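Tubulin-binding cofactor A (Leishmania major, PDB 4CQI) probably acts early in the tubulin folding pathway, capturing and stabilising beta-tubulin in a quasi-native conformation. Local coordinates at residues A[28-39]-A[111-122]. Residues are numbered along the deposited sequence; the frame is centred on the assembly and turned at random.
Sequences LRIKVSALKRTI and LLDLARATMADG
A knob-into-hole fit at Thr-118 lies within the parallel packing of helices 23-62 and 109-125 of a three-helix bundle; the axes of segments 28-39 and 111-122 come within 9.8 Å and are inclined by 23°. Thr-118 enters the gap lined by Val-32, Leu-35, Lys-36 and Ile-39. Its chi1 of -56° puts OG1 beside the backbone N, which leaves the methyl CG2 anti to that N. The Thr-118 and Leu-35 side chains lie alongside each other, pointing opposite ways, with Thr-118 CG2 3.6 Å from Leu-35 CD2. The same rotation turns OG1 back to its own helix, where it donates a 2.7 Å hydrogen bond to Leu-114 O; the Thr-118 amide bonds to that oxygen from the other face of the carbonyl plane. The hydroxyl of the knob is thus satisfied without a polar partner on helix 23-62.

One turn earlier, the two methyls of Val-32 part between neighbours on helix 109-125: CG2 presses on Ala-115 CB at 3.6 Å, while CG1 meets the branch point of Leu-114. The small alanine accompanies a close backbone approach, 5.7 Å between Val-32 CA and Ala-115 CA. Helix 67-100 completes the bundle, touching Leu-28 through Leu-95 and Leu-35 through Ser-91.

Toward the start of helix 109-125, Leu-28 and Leu-111 likewise run side by side in opposite senses, with Leu-28 CD2 3.8 Å from Leu-111 CG; the same methyl also reaches Leu-112 CD2. Leu-111 CD2 lies over one face of the Arg-29 guanidinium, nearer the edge of the group than its centre, and Arg-29 forms a salt bridge with Glu-25. At the far end, Ile-39 CD1 rests directly on backbone, 3.5 Å from Gly-122 N.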
loop_
_atom_site.group_PDB
_atom_site.type_symbol
_atom_site.label_atom_id
_atom_site.label_comp_id
_atom_site.label_asym_id
_atom_site.label_seq_id
_atom_site.Cartn_x
_atom_site.Cartn_y
_atom_site.Cartn_z
ATOM N N LEU A 28 17.301 -1.612 -6.413
ATOM C CA LEU A 28 16.872 -1.579 -5.006
ATOM C C LEU A 28 16.066 -0.320 -4.679
ATOM O O LEU A 28 15.022 -0.383 -4.015
ATOM C CB LEU A 28 18.048 -1.732 -4.055
ATOM C CG LEU A 28 17.784 -1.862 -2.563
ATOM C CD1 LEU A 28 16.772 -2.973 -2.253
ATOM C CD2 LEU A 28 19.095 -2.093 -1.777
ATOM N N ARG A 29 16.572 0.823 -5.137
ATOM C CA ARG A 29 15.895 2.110 -4.950
ATOM C C ARG A 29 14.488 2.108 -5.542
ATOM O O ARG A 29 13.531 2.537 -4.880
ATOM C CB ARG A 29 16.777 3.223 -5.571
ATOM C CG ARG A 29 16.469 4.647 -5.163
ATOM C CD ARG A 29 17.569 5.594 -5.682
ATOM N NE ARG A 29 18.779 5.572 -4.839
ATOM C CZ ARG A 29 20.004 5.183 -5.213
ATOM N NH1 ARG A 29 20.253 4.758 -6.457
ATOM N NH2 ARG A 29 21.006 5.223 -4.335
ATOM N N ILE A 30 14.343 1.620 -6.782
ATOM C CA ILE A 30 13.053 1.539 -7.441
ATOM C C ILE A 30 12.101 0.657 -6.648
ATOM O O ILE A 30 10.929 1.010 -6.465
ATOM C CB ILE A 30 13.178 0.982 -8.874
ATOM C CG1 ILE A 30 13.889 1.988 -9.795
ATOM C CG2 ILE A 30 11.806 0.612 -9.450
ATOM C CD1 ILE A 30 14.499 1.315 -11.024
ATOM N N LYS A 31 12.593 -0.484 -6.199
ATOM C CA LYS A 31 11.736 -1.402 -5.426
ATOM C C LYS A 31 11.306 -0.790 -4.075
ATOM O O LYS A 31 10.149 -0.931 -3.679
ATOM C CB LYS A 31 12.392 -2.761 -5.244
ATOM C CG LYS A 31 12.637 -3.539 -6.537
ATOM C CD LYS A 31 13.186 -4.943 -6.222
ATOM C CE LYS A 31 13.448 -5.714 -7.532
ATOM N NZ LYS A 31 12.215 -5.999 -8.319
ATOM N N VAL A 32 12.215 -0.071 -3.406
ATOM C CA VAL A 32 11.898 0.584 -2.136
ATOM C C VAL A 32 10.846 1.656 -2.380
ATOM O O VAL A 32 9.874 1.755 -1.613
ATOM C CB VAL A 32 13.165 1.152 -1.446
ATOM C CG1 VAL A 32 12.802 2.099 -0.290
ATOM C CG2 VAL A 32 14.030 -0.013 -0.964
ATOM N N SER A 33 11.013 2.448 -3.432
ATOM C CA SER A 33 10.037 3.505 -3.763
ATOM C C SER A 33 8.681 2.902 -4.094
ATOM O O SER A 33 7.611 3.407 -3.649
ATOM C CB SER A 33 10.529 4.389 -4.915
ATOM O OG SER A 33 9.519 5.295 -5.335
ATOM N N ALA A 34 8.685 1.817 -4.859
ATOM C CA ALA A 34 7.431 1.146 -5.177
ATOM C C ALA A 34 6.687 0.666 -3.915
ATOM O O ALA A 34 5.445 0.831 -3.808
ATOM C CB ALA A 34 7.707 -0.008 -6.140
ATOM N N LEU A 35 7.423 0.072 -2.965
ATOM C CA LEU A 35 6.859 -0.452 -1.739
ATOM C C LEU A 35 6.257 0.699 -0.903
ATOM O O LEU A 35 5.137 0.593 -0.379
ATOM C CB LEU A 35 7.892 -1.226 -0.904
ATOM C CG LEU A 35 7.444 -1.649 0.505
ATOM C CD1 LEU A 35 6.099 -2.407 0.568
ATOM C CD2 LEU A 35 8.537 -2.446 1.205
ATOM N N LYS A 36 7.029 1.773 -0.775
ATOM C CA LYS A 36 6.561 2.944 -0.063
ATOM C C LYS A 36 5.219 3.423 -0.642
ATOM O O LYS A 36 4.298 3.729 0.123
ATOM C CB LYS A 36 7.626 4.064 -0.156
ATOM C CG LYS A 36 7.266 5.321 0.620
ATOM C CD LYS A 36 8.435 6.321 0.651
ATOM C CE LYS A 36 7.992 7.786 0.507
ATOM N NZ LYS A 36 6.990 8.272 1.505
ATOM N N ARG A 37 5.109 3.485 -1.967
ATOM C CA ARG A 37 3.814 3.871 -2.627
ATOM C C ARG A 37 2.659 2.920 -2.297
ATOM O O ARG A 37 1.574 3.400 -2.004
ATOM C CB ARG A 37 3.967 4.061 -4.136
ATOM C CG ARG A 37 4.443 5.455 -4.510
ATOM C CD ARG A 37 4.426 5.664 -6.001
ATOM N NE ARG A 37 5.306 4.718 -6.652
ATOM C CZ ARG A 37 6.577 4.973 -6.947
ATOM N NH1 ARG A 37 7.104 6.155 -6.663
ATOM N NH2 ARG A 37 7.299 4.051 -7.534
ATOM N N THR A 38 2.879 1.603 -2.282
ATOM C CA THR A 38 1.815 0.672 -1.899
ATOM C C THR A 38 1.385 0.891 -0.449
ATOM O O THR A 38 0.221 0.698 -0.097
ATOM C CB THR A 38 2.177 -0.811 -2.113
ATOM O OG1 THR A 38 3.189 -1.213 -1.165
ATOM C CG2 THR A 38 2.687 -1.071 -3.549
ATOM N N ILE A 39 2.311 1.285 0.419
ATOM C CA ILE A 39 1.926 1.501 1.806
ATOM C C ILE A 39 1.037 2.763 1.935
ATOM O O ILE A 39 0.027 2.745 2.634
ATOM C CB ILE A 39 3.152 1.539 2.724
ATOM C CG1 ILE A 39 3.858 0.194 2.658
ATOM C CG2 ILE A 39 2.782 1.853 4.167
ATOM C CD1 ILE A 39 5.247 0.210 3.251
ATOM N N LEU A 111 20.754 2.983 2.212
ATOM C CA LEU A 111 19.711 2.382 1.348
ATOM C C LEU A 111 19.271 1.027 1.875
ATOM O O LEU A 111 18.072 0.712 1.859
ATOM C CB LEU A 111 20.181 2.231 -0.101
ATOM C CG LEU A 111 19.202 1.654 -1.128
ATOM C CD1 LEU A 111 17.884 2.401 -1.180
ATOM C CD2 LEU A 111 19.851 1.659 -2.500
ATOM N N LEU A 112 20.212 0.206 2.347
ATOM C CA LEU A 112 19.824 -1.052 2.985
ATOM C C LEU A 112 18.976 -0.829 4.242
ATOM O O LEU A 112 17.966 -1.547 4.466
ATOM C CB LEU A 112 21.061 -1.910 3.315
ATOM C CG LEU A 112 21.852 -2.469 2.146
ATOM C CD1 LEU A 112 23.096 -3.158 2.731
ATOM C CD2 LEU A 112 20.990 -3.465 1.356
ATOM N N ASP A 113 19.336 0.170 5.051
ATOM C CA ASP A 113 18.563 0.481 6.269
ATOM C C ASP A 113 17.177 0.941 5.855
ATOM O O ASP A 113 16.189 0.503 6.435
ATOM C CB ASP A 113 19.201 1.579 7.131
ATOM C CG ASP A 113 20.457 1.119 7.885
ATOM O OD1 ASP A 113 20.751 -0.089 7.957
ATOM O OD2 ASP A 113 21.182 1.998 8.427
ATOM N N LEU A 114 17.100 1.792 4.846
ATOM C CA LEU A 114 15.827 2.272 4.362
ATOM C C LEU A 114 14.948 1.108 3.816
ATOM O O LEU A 114 13.738 1.073 4.053
ATOM C CB LEU A 114 16.054 3.290 3.268
ATOM C CG LEU A 114 14.803 3.881 2.651
ATOM C CD1 LEU A 114 13.967 4.568 3.725
ATOM C CD2 LEU A 114 15.181 4.826 1.520
ATOM N N ALA A 115 15.549 0.203 3.053
ATOM C CA ALA A 115 14.793 -0.952 2.533
ATOM C C ALA A 115 14.236 -1.782 3.709
ATOM O O ALA A 115 13.041 -2.154 3.741
ATOM C CB ALA A 115 15.683 -1.826 1.629
ATOM N N ARG A 116 15.067 -2.056 4.718
ATOM C CA ARG A 116 14.584 -2.777 5.890
ATOM C C ARG A 116 13.501 -2.003 6.674
ATOM O O ARG A 116 12.497 -2.593 7.111
ATOM C CB ARG A 116 15.731 -3.177 6.805
ATOM C CG ARG A 116 16.670 -4.186 6.157
ATOM C CD ARG A 116 17.633 -4.783 7.184
ATOM N NE ARG A 116 18.923 -4.096 7.220
ATOM C CZ ARG A 116 19.961 -4.372 6.428
ATOM N NH1 ARG A 116 19.892 -5.332 5.496
ATOM N NH2 ARG A 116 21.083 -3.674 6.573
ATOM N N ALA A 117 13.695 -0.699 6.879
ATOM C CA ALA A 117 12.666 0.140 7.539
ATOM C C ALA A 117 11.301 0.126 6.811
ATOM O O ALA A 117 10.222 0.051 7.450
ATOM C CB ALA A 117 13.178 1.595 7.702
ATOM N N THR A 118 11.365 0.163 5.487
ATOM C CA THR A 118 10.163 0.266 4.635
ATOM C C THR A 118 9.439 -1.074 4.649
ATOM O O THR A 118 8.209 -1.110 4.762
ATOM C CB THR A 118 10.538 0.681 3.198
ATOM O OG1 THR A 118 11.271 1.909 3.239
ATOM C CG2 THR A 118 9.304 0.911 2.326
ATOM N N MET A 119 10.185 -2.192 4.586
ATOM C CA MET A 119 9.563 -3.511 4.811
ATOM C C MET A 119 8.891 -3.616 6.169
ATOM O O MET A 119 7.745 -4.082 6.259
ATOM C CB MET A 119 10.587 -4.650 4.606
ATOM C CG MET A 119 11.040 -4.778 3.173
ATOM S SD MET A 119 12.081 -6.240 2.861
ATOM C CE MET A 119 13.553 -5.757 3.712
ATOM N N ALA A 120 9.571 -3.175 7.225
ATOM C CA ALA A 120 8.965 -3.167 8.564
ATOM C C ALA A 120 7.698 -2.300 8.623
ATOM O O ALA A 120 6.697 -2.730 9.205
ATOM C CB ALA A 120 9.968 -2.750 9.625
ATOM N N ASP A 121 7.718 -1.123 7.990
ATOM C CA ASP A 121 6.503 -0.284 7.838
ATOM C C ASP A 121 5.368 -1.013 7.115
ATOM O O ASP A 121 4.203 -0.904 7.528
ATOM C CB ASP A 121 6.777 1.038 7.092
ATOM C CG ASP A 121 7.664 1.999 7.871
ATOM O OD1 ASP A 121 7.764 1.894 9.110
ATOM O OD2 ASP A 121 8.257 2.897 7.227
ATOM N N GLY A 122 5.684 -1.765 6.060
ATOM C CA GLY A 122 4.648 -2.578 5.349
ATOM C C GLY A 122 4.039 -3.683 6.213
ATOM O O GLY A 122 2.820 -3.832 6.274
#